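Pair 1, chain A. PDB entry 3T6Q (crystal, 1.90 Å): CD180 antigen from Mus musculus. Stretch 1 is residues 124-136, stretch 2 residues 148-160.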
# COMPACT_ATOMS: atom_id res chain seq x y z
N PRO A 124 7.30 -13.47 10.35
CA PRO A 124 8.03 -14.11 11.48
C PRO A 124 9.16 -14.94 10.93
O PRO A 124 8.93 -16.00 10.33
CB PRO A 124 6.95 -14.98 12.17
CG PRO A 124 5.63 -14.44 11.69
CD PRO A 124 5.90 -13.95 10.27
N LEU A 125 10.38 -14.42 11.02
CA LEU A 125 11.53 -15.07 10.36
C LEU A 125 12.52 -15.75 11.32
O LEU A 125 13.61 -16.10 10.91
CB LEU A 125 12.30 -14.07 9.51
CG LEU A 125 11.60 -13.66 8.21
CD1 LEU A 125 12.11 -12.29 7.77
CD2 LEU A 125 11.78 -14.71 7.14
N HIS A 126 12.15 -15.91 12.59
CA HIS A 126 13.04 -16.50 13.61
C HIS A 126 13.56 -17.91 13.29
O HIS A 126 14.59 -18.32 13.81
CB HIS A 126 12.33 -16.49 14.95
CG HIS A 126 11.01 -17.20 14.93
ND1 HIS A 126 9.86 -16.59 14.55
CD2 HIS A 126 10.68 -18.52 15.20
CE1 HIS A 126 8.85 -17.48 14.60
NE2 HIS A 126 9.35 -18.66 15.01
N ASN A 127 12.87 -18.65 12.42
CA ASN A 127 13.33 -19.97 11.97
C ASN A 127 14.29 -19.96 10.75
O ASN A 127 14.75 -21.02 10.32
CB ASN A 127 12.14 -20.88 11.61
CG ASN A 127 11.49 -21.51 12.82
OD1 ASN A 127 12.18 -22.02 13.70
ND2 ASN A 127 10.15 -21.47 12.88
N GLN A 128 14.52 -18.80 10.14
CA GLN A 128 15.30 -18.75 8.90
C GLN A 128 16.70 -18.25 9.27
O GLN A 128 16.98 -17.03 9.23
CB GLN A 128 14.63 -17.84 7.83
CG GLN A 128 13.64 -18.59 6.97
CD GLN A 128 12.48 -19.08 7.82
OE1 GLN A 128 11.83 -18.29 8.51
NE2 GLN A 128 12.24 -20.38 7.80
N LYS A 129 17.57 -19.19 9.64
CA LYS A 129 18.89 -18.81 10.13
C LYS A 129 19.95 -18.63 9.03
O LYS A 129 21.02 -18.11 9.31
CB LYS A 129 19.38 -19.83 11.18
CG LYS A 129 19.06 -19.46 12.61
CD LYS A 129 17.64 -19.78 13.00
CE LYS A 129 17.43 -19.53 14.48
NZ LYS A 129 18.17 -20.53 15.29
N THR A 130 19.66 -19.08 7.81
CA THR A 130 20.59 -18.95 6.67
C THR A 130 20.06 -18.04 5.54
O THR A 130 20.47 -18.17 4.40
CB THR A 130 21.03 -20.34 6.11
OG1 THR A 130 20.02 -20.93 5.28
CG2 THR A 130 21.41 -21.31 7.23
N LEU A 131 19.16 -17.11 5.87
CA LEU A 131 18.52 -16.26 4.84
C LEU A 131 19.59 -15.42 4.12
O LEU A 131 20.37 -14.74 4.79
CB LEU A 131 17.56 -15.29 5.53
CG LEU A 131 16.18 -14.93 4.94
CD1 LEU A 131 15.95 -13.43 4.97
CD2 LEU A 131 15.86 -15.52 3.60
N GLU A 132 19.57 -15.43 2.79
CA GLU A 132 20.50 -14.66 1.94
C GLU A 132 19.90 -13.41 1.28
O GLU A 132 20.59 -12.42 1.16
CB GLU A 132 21.04 -15.54 0.84
CG GLU A 132 21.85 -16.68 1.39
CD GLU A 132 22.57 -17.45 0.31
OE1 GLU A 132 23.21 -18.47 0.65
OE2 GLU A 132 22.51 -17.04 -0.87
N SER A 133 18.63 -13.47 0.87
CA SER A 133 17.97 -12.36 0.14
C SER A 133 16.60 -12.11 0.75
O SER A 133 15.84 -13.06 0.93
CB SER A 133 17.75 -12.74 -1.33
OG SER A 133 18.97 -12.93 -1.97
N LEU A 134 16.27 -10.85 1.00
CA LEU A 134 14.93 -10.51 1.43
C LEU A 134 14.43 -9.33 0.58
O LEU A 134 15.00 -8.23 0.68
CB LEU A 134 14.99 -10.08 2.90
CG LEU A 134 13.82 -10.38 3.84
CD1 LEU A 134 13.71 -9.39 4.99
CD2 LEU A 134 12.47 -10.71 3.22
N TYR A 135 13.35 -9.53 -0.18
CA TYR A 135 12.81 -8.48 -1.06
C TYR A 135 11.50 -7.96 -0.45
O TYR A 135 10.54 -8.70 -0.34
CB TYR A 135 12.56 -9.06 -2.45
CG TYR A 135 13.85 -9.40 -3.16
CD1 TYR A 135 14.40 -8.53 -4.13
CD2 TYR A 135 14.55 -10.55 -2.83
CE1 TYR A 135 15.61 -8.85 -4.79
CE2 TYR A 135 15.75 -10.88 -3.49
CZ TYR A 135 16.27 -10.02 -4.44
OH TYR A 135 17.47 -10.36 -5.09
N LEU A 136 11.49 -6.71 -0.07
CA LEU A 136 10.39 -6.09 0.66
C LEU A 136 9.85 -4.88 -0.12
O LEU A 136 9.27 -3.98 0.46
CB LEU A 136 10.93 -5.65 1.99
CG LEU A 136 11.48 -6.83 2.89
CD1 LEU A 136 12.00 -6.24 4.19
CD2 LEU A 136 10.39 -7.85 3.18
N LYS A 148 14.62 -7.66 16.31
CA LYS A 148 15.47 -8.37 17.27
C LYS A 148 15.44 -9.88 17.00
O LYS A 148 14.36 -10.47 16.84
CB LYS A 148 15.04 -8.09 18.72
CG LYS A 148 14.61 -6.65 19.03
CD LYS A 148 13.09 -6.48 19.05
CE LYS A 148 12.55 -5.90 17.75
NZ LYS A 148 12.71 -4.42 17.68
N GLY A 149 16.62 -10.49 16.92
CA GLY A 149 16.73 -11.93 16.72
C GLY A 149 16.35 -12.41 15.33
O GLY A 149 15.78 -13.50 15.17
N PHE A 150 16.65 -11.59 14.33
CA PHE A 150 16.67 -12.08 12.96
C PHE A 150 18.14 -12.26 12.56
O PHE A 150 18.92 -11.31 12.65
CB PHE A 150 15.93 -11.13 12.02
CG PHE A 150 16.20 -11.39 10.57
CD1 PHE A 150 16.26 -12.72 10.09
CD2 PHE A 150 16.41 -10.34 9.69
CE1 PHE A 150 16.55 -12.98 8.75
CE2 PHE A 150 16.68 -10.59 8.35
CZ PHE A 150 16.76 -11.91 7.89
N PRO A 151 18.55 -13.50 12.16
CA PRO A 151 19.98 -13.63 11.85
C PRO A 151 20.33 -12.95 10.52
O PRO A 151 19.60 -13.05 9.53
CB PRO A 151 20.21 -15.16 11.81
CG PRO A 151 19.01 -15.75 12.47
CD PRO A 151 17.88 -14.81 12.16
N THR A 152 21.42 -12.23 10.55
CA THR A 152 21.79 -11.36 9.47
C THR A 152 23.09 -11.89 8.89
O THR A 152 23.58 -11.38 7.89
CB THR A 152 21.94 -9.91 9.97
OG1 THR A 152 22.97 -9.85 10.95
CG2 THR A 152 20.64 -9.41 10.61
N GLU A 153 23.63 -12.96 9.48
CA GLU A 153 24.98 -13.42 9.15
C GLU A 153 25.18 -13.86 7.72
O GLU A 153 26.25 -13.65 7.15
CB GLU A 153 25.40 -14.55 10.11
CG GLU A 153 24.83 -14.38 11.52
CD GLU A 153 25.36 -15.41 12.50
OE1 GLU A 153 25.60 -16.58 12.11
OE2 GLU A 153 25.52 -15.06 13.69
N LYS A 154 24.18 -14.50 7.11
CA LYS A 154 24.29 -14.92 5.72
C LYS A 154 23.54 -13.94 4.76
O LYS A 154 23.51 -14.15 3.57
CB LYS A 154 23.77 -16.36 5.55
CG LYS A 154 24.53 -17.37 6.45
CD LYS A 154 25.54 -18.14 5.64
CE LYS A 154 26.96 -17.94 6.14
NZ LYS A 154 27.30 -18.81 7.29
N LEU A 155 22.99 -12.87 5.32
CA LEU A 155 22.22 -11.88 4.49
C LEU A 155 23.14 -11.14 3.51
O LEU A 155 24.11 -10.50 3.94
CB LEU A 155 21.48 -10.90 5.40
CG LEU A 155 20.38 -10.04 4.80
CD1 LEU A 155 19.23 -10.89 4.22
CD2 LEU A 155 19.90 -9.05 5.84
N LYS A 156 22.86 -11.26 2.21
CA LYS A 156 23.63 -10.55 1.16
C LYS A 156 22.80 -9.51 0.36
O LYS A 156 23.39 -8.57 -0.22
CB LYS A 156 24.24 -11.52 0.17
CG LYS A 156 25.18 -12.57 0.77
CD LYS A 156 26.30 -11.91 1.61
CE LYS A 156 27.16 -12.99 2.29
NZ LYS A 156 28.13 -12.35 3.24
N VAL A 157 21.46 -9.68 0.31
CA VAL A 157 20.54 -8.71 -0.41
C VAL A 157 19.39 -8.29 0.49
O VAL A 157 18.62 -9.13 0.99
CB VAL A 157 20.01 -9.30 -1.73
CG1 VAL A 157 19.01 -8.36 -2.40
CG2 VAL A 157 21.18 -9.54 -2.69
N LEU A 158 19.28 -6.99 0.73
CA LEU A 158 18.15 -6.48 1.45
C LEU A 158 17.56 -5.40 0.53
O LEU A 158 18.18 -4.37 0.32
CB LEU A 158 18.60 -5.81 2.74
CG LEU A 158 17.88 -6.00 4.07
CD1 LEU A 158 18.14 -4.87 5.07
CD2 LEU A 158 16.40 -6.41 4.01
N ASP A 159 16.35 -5.63 0.03
CA ASP A 159 15.80 -4.78 -1.01
C ASP A 159 14.51 -4.10 -0.57
O ASP A 159 13.51 -4.77 -0.29
CB ASP A 159 15.59 -5.65 -2.25
CG ASP A 159 15.25 -4.83 -3.51
OD1 ASP A 159 14.33 -3.98 -3.48
OD2 ASP A 159 15.93 -5.04 -4.55
N PHE A 160 14.54 -2.76 -0.51
CA PHE A 160 13.40 -1.97 -0.10
C PHE A 160 12.92 -1.04 -1.23
O PHE A 160 12.34 0.00 -0.95
CB PHE A 160 13.76 -1.10 1.11
CG PHE A 160 14.06 -1.85 2.39
CD1 PHE A 160 13.03 -2.24 3.27
CD2 PHE A 160 15.38 -2.08 2.78
CE1 PHE A 160 13.32 -2.89 4.48
CE2 PHE A 160 15.68 -2.73 3.99
CZ PHE A 160 14.66 -3.12 4.85
O HOH W 1 20.76 -14.27 7.30

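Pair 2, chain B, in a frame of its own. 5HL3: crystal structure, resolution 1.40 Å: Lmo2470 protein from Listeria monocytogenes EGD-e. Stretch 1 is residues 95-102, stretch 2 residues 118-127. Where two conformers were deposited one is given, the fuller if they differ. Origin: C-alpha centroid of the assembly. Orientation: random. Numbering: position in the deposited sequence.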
# COMPACT_ATOMS: atom_id res chain seq x y z
N ILE B 95 27.62 -12.85 -1.20
CA ILE B 95 27.27 -11.60 -0.47
C ILE B 95 26.61 -12.06 0.84
O ILE B 95 25.43 -11.78 1.12
CB ILE B 95 26.34 -10.67 -1.26
CG1 ILE B 95 26.76 -10.58 -2.74
CG2 ILE B 95 26.35 -9.28 -0.61
CD1 ILE B 95 25.79 -9.76 -3.58
N PRO B 96 27.37 -12.77 1.68
CA PRO B 96 26.78 -13.40 2.86
C PRO B 96 26.18 -12.45 3.88
O PRO B 96 25.26 -12.86 4.63
CB PRO B 96 27.97 -14.14 3.47
CG PRO B 96 29.19 -13.47 2.94
CD PRO B 96 28.80 -13.10 1.55
N HIS B 97 26.63 -11.20 3.89
CA HIS B 97 26.16 -10.23 4.89
C HIS B 97 25.19 -9.20 4.33
O HIS B 97 24.97 -8.17 4.94
CB HIS B 97 27.37 -9.63 5.61
CG HIS B 97 28.23 -10.68 6.21
ND1 HIS B 97 27.80 -11.48 7.24
CD2 HIS B 97 29.45 -11.16 5.86
CE1 HIS B 97 28.73 -12.37 7.53
NE2 HIS B 97 29.75 -12.19 6.71
N LEU B 98 24.59 -9.51 3.19
CA LEU B 98 23.59 -8.63 2.61
C LEU B 98 22.44 -8.36 3.59
O LEU B 98 21.86 -9.29 4.17
CB LEU B 98 23.04 -9.25 1.33
CG LEU B 98 22.13 -8.34 0.50
CD1 LEU B 98 22.76 -7.00 0.14
CD2 LEU B 98 21.68 -9.07 -0.75
N LYS B 99 22.15 -7.08 3.78
CA LYS B 99 21.07 -6.61 4.69
C LYS B 99 19.97 -5.88 3.98
O LYS B 99 18.82 -5.94 4.41
CB LYS B 99 21.68 -5.70 5.75
CG LYS B 99 22.55 -6.46 6.70
CD LYS B 99 23.29 -5.63 7.69
CE LYS B 99 24.13 -6.55 8.58
NZ LYS B 99 24.90 -7.68 7.89
N THR B 100 20.28 -5.19 2.90
CA THR B 100 19.25 -4.44 2.20
C THR B 100 19.36 -4.65 0.70
O THR B 100 20.44 -4.59 0.12
CB THR B 100 19.31 -2.93 2.52
OG1 THR B 100 20.60 -2.43 2.15
CG2 THR B 100 19.07 -2.69 4.01
N LEU B 101 18.21 -4.87 0.09
CA LEU B 101 18.08 -5.07 -1.36
C LEU B 101 17.07 -4.06 -1.85
O LEU B 101 15.92 -4.05 -1.36
CB LEU B 101 17.64 -6.50 -1.66
CG LEU B 101 17.36 -6.79 -3.14
CD1 LEU B 101 18.59 -6.58 -4.02
CD2 LEU B 101 16.84 -8.21 -3.23
N PHE B 102 17.48 -3.21 -2.77
CA PHE B 102 16.64 -2.12 -3.30
C PHE B 102 16.62 -2.11 -4.81
O PHE B 102 17.68 -2.04 -5.43
CB PHE B 102 17.18 -0.78 -2.77
CG PHE B 102 16.42 0.43 -3.24
CD1 PHE B 102 16.78 1.08 -4.40
CD2 PHE B 102 15.36 0.96 -2.50
CE1 PHE B 102 16.10 2.20 -4.84
CE2 PHE B 102 14.68 2.08 -2.95
CZ PHE B 102 15.04 2.68 -4.13
N ASN B 118 12.66 -16.99 -3.08
CA ASN B 118 12.68 -17.35 -1.67
C ASN B 118 14.18 -17.45 -1.29
O ASN B 118 14.72 -18.54 -1.10
CB ASN B 118 11.92 -18.66 -1.50
CG ASN B 118 11.85 -19.11 -0.06
OD1 ASN B 118 11.97 -18.31 0.87
ND2 ASN B 118 11.71 -20.43 0.12
N TYR B 119 14.81 -16.30 -1.13
CA TYR B 119 16.26 -16.24 -0.94
C TYR B 119 16.72 -17.09 0.23
O TYR B 119 16.16 -17.00 1.34
CB TYR B 119 16.71 -14.80 -0.67
CG TYR B 119 16.62 -13.88 -1.87
CD1 TYR B 119 17.45 -14.07 -2.98
CD2 TYR B 119 15.76 -12.82 -1.89
CE1 TYR B 119 17.39 -13.23 -4.08
CE2 TYR B 119 15.70 -11.95 -2.97
CZ TYR B 119 16.50 -12.18 -4.06
OH TYR B 119 16.40 -11.33 -5.14
N GLN B 120 17.79 -17.86 -0.02
CA GLN B 120 18.39 -18.68 1.01
C GLN B 120 19.78 -18.24 1.44
O GLN B 120 20.23 -18.64 2.52
CB GLN B 120 18.46 -20.15 0.54
CG GLN B 120 17.09 -20.75 0.21
CD GLN B 120 16.20 -20.81 1.43
OE1 GLN B 120 16.61 -21.37 2.47
NE2 GLN B 120 15.01 -20.28 1.33
N ASN B 121 20.46 -17.44 0.62
CA ASN B 121 21.86 -17.10 0.89
C ASN B 121 22.06 -15.72 1.52
O ASN B 121 23.20 -15.28 1.69
CB ASN B 121 22.71 -17.22 -0.38
CG ASN B 121 22.77 -18.64 -0.88
OD1 ASN B 121 23.05 -19.56 -0.11
ND2 ASN B 121 22.55 -18.82 -2.16
N TYR B 122 20.97 -15.06 1.92
CA TYR B 122 21.03 -13.74 2.56
C TYR B 122 20.31 -13.81 3.91
O TYR B 122 19.32 -13.11 4.12
CB TYR B 122 20.39 -12.66 1.67
CG TYR B 122 20.91 -12.68 0.24
CD1 TYR B 122 22.29 -12.67 -0.03
CD2 TYR B 122 20.04 -12.68 -0.85
CE1 TYR B 122 22.76 -12.70 -1.32
CE2 TYR B 122 20.52 -12.70 -2.16
CZ TYR B 122 21.89 -12.71 -2.39
OH TYR B 122 22.41 -12.74 -3.68
N PRO B 123 20.81 -14.63 4.83
CA PRO B 123 20.12 -14.79 6.12
C PRO B 123 20.05 -13.55 6.99
O PRO B 123 19.25 -13.52 7.92
CB PRO B 123 20.95 -15.87 6.82
CG PRO B 123 22.29 -15.74 6.24
CD PRO B 123 22.07 -15.40 4.80
N GLU B 124 20.87 -12.54 6.71
CA GLU B 124 20.83 -11.30 7.46
C GLU B 124 19.96 -10.24 6.81
O GLU B 124 19.94 -9.09 7.25
CB GLU B 124 22.25 -10.77 7.70
CG GLU B 124 23.10 -11.79 8.47
CD GLU B 124 24.57 -11.47 8.59
OE1 GLU B 124 24.99 -10.37 8.27
OE2 GLU B 124 25.33 -12.35 9.03
N MSE B 125 19.19 -10.59 5.78
CA MSE B 125 18.35 -9.56 5.14
C MSE B 125 17.42 -8.89 6.13
O MSE B 125 16.72 -9.55 6.88
CB MSE B 125 17.51 -10.18 4.02
CG MSE B 125 16.88 -9.11 3.11
SE MSE B 125 18.14 -8.32 1.84
CE MSE B 125 18.03 -9.75 0.49
N ASP B 126 17.41 -7.55 6.07
CA ASP B 126 16.58 -6.70 6.95
C ASP B 126 15.45 -6.01 6.18
O ASP B 126 14.32 -5.93 6.68
CB ASP B 126 17.50 -5.67 7.64
CG ASP B 126 16.75 -4.72 8.52
OD1 ASP B 126 16.24 -3.71 7.98
OD2 ASP B 126 16.70 -4.96 9.75
N THR B 127 15.75 -5.49 4.98
CA THR B 127 14.79 -4.70 4.21
C THR B 127 14.88 -5.04 2.74
O THR B 127 15.98 -5.07 2.17
CB THR B 127 15.04 -3.18 4.39
OG1 THR B 127 14.88 -2.82 5.77
CG2 THR B 127 14.11 -2.34 3.55
O HOH W 2 25.47 -14.67 -0.29
O HOH W 3 22.58 -11.92 4.55

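Both pairs bring two successive segments of one chain side by side: two segments of one chain run side by side and meet in a short parallel strand pairing, and 14 central residues superpose with an RMSD of 0.8 Å. A:Leu131, A:Glu132, A:Ser133 and A:Leu134 fall on B:Leu98, B:Lys99, B:Thr100 and B:Leu101; across from them, A:Lys154, A:Leu155, A:Lys156 and A:Val157 fall on B:Glu124, B:Met125, B:Asp126 and B:Thr127.

The backbone bonding is the clearest common feature. One carbonyl accepts two consecutive amides. In pair 1, A:Glu132 O receives A:Lys156 N at 2.8 Å and A:Val157 N at 3.0 Å; in pair 2, B:Lys99 O receives B:Asp126 N at 2.7 Å and B:Thr127 N at 3.2 Å. The second of these amides already belongs to the first parallel bridge, which is completed by A:Leu134 N donating to A:Val157 O (2.9 Å) and B:Leu101 N to B:Thr127 O (3.1 Å). Because these bonds use main-chain atoms, they place little demand on side-chain identity. A type I turn leads into the second segment in each pair, closed by A:Leu155 N to A:Thr152 O (3.0 Å) and by B:Met125 N to B:Tyr122 O (3.0 Å).

A water completes each loop. Water 1 donates to A:Leu131 O (2.6 Å) and A:Pro151 O (2.8 Å). Water 3 donates to B:Leu98 O (2.8 Å), the matching carbonyl, but also to B:Pro96 O (2.8 Å), and it accepts from B:Glu124 N (2.8 Å), whereas the bond from A:Lys154 N to water 1 is weak (3.4 Å).

Inside, a leucine is kept at the A:Leu131/B:Leu98 position, where a compact branched apolar chain can meet several neighbours. A:Leu131 CD1 touches the edge of the A:Phe150 ring at CZ (3.4 Å) and also meets A:Leu155 CD1 (4.2 Å). B:Leu98 CD2 instead sits over the face of B:Tyr122, 3.6 Å from the ring centroid, in a CH-pi contact, and lies 3.9 Å from B:Met125 CE. The two aromatic residues are not matched by the superposition, so each pair supplies its ring from a different place. B:Met125, a selenomethionine, starts away from the first stretch, but its long, flexible chain returns: CE reaches B:Leu101 CB at 3.9 Å. A:Leu155 also points away overall, though its CB touches the first stretch, and its end comes nearer.

Outside, the solutions diverge in charge. A:Glu132 and A:Lys154 are matched by B:Lys99 and B:Glu124, a reversal of sign. In pair 2 the charges are joined: B:Lys99 NZ forms a salt bridge with B:Glu124 OE1 (2.7 Å), which B:His97 ND1 also reaches (3.2 Å). No salt bridge joins the two stretches of pair 1, where A:Lys154 starts toward the first stretch, its CB 3.9 Å from A:Thr130 O, and its end then leads away.

On the sheet face of the first bridge, the small A:Ser133 beside A:Val157, with A:Ser133 OG 3.8 Å from A:Val157 CB, corresponds to B:Thr100 beside B:Thr127; A:Val157, B:Thr100 and B:Thr127 are beta-branched, and such residues favour extended backbone.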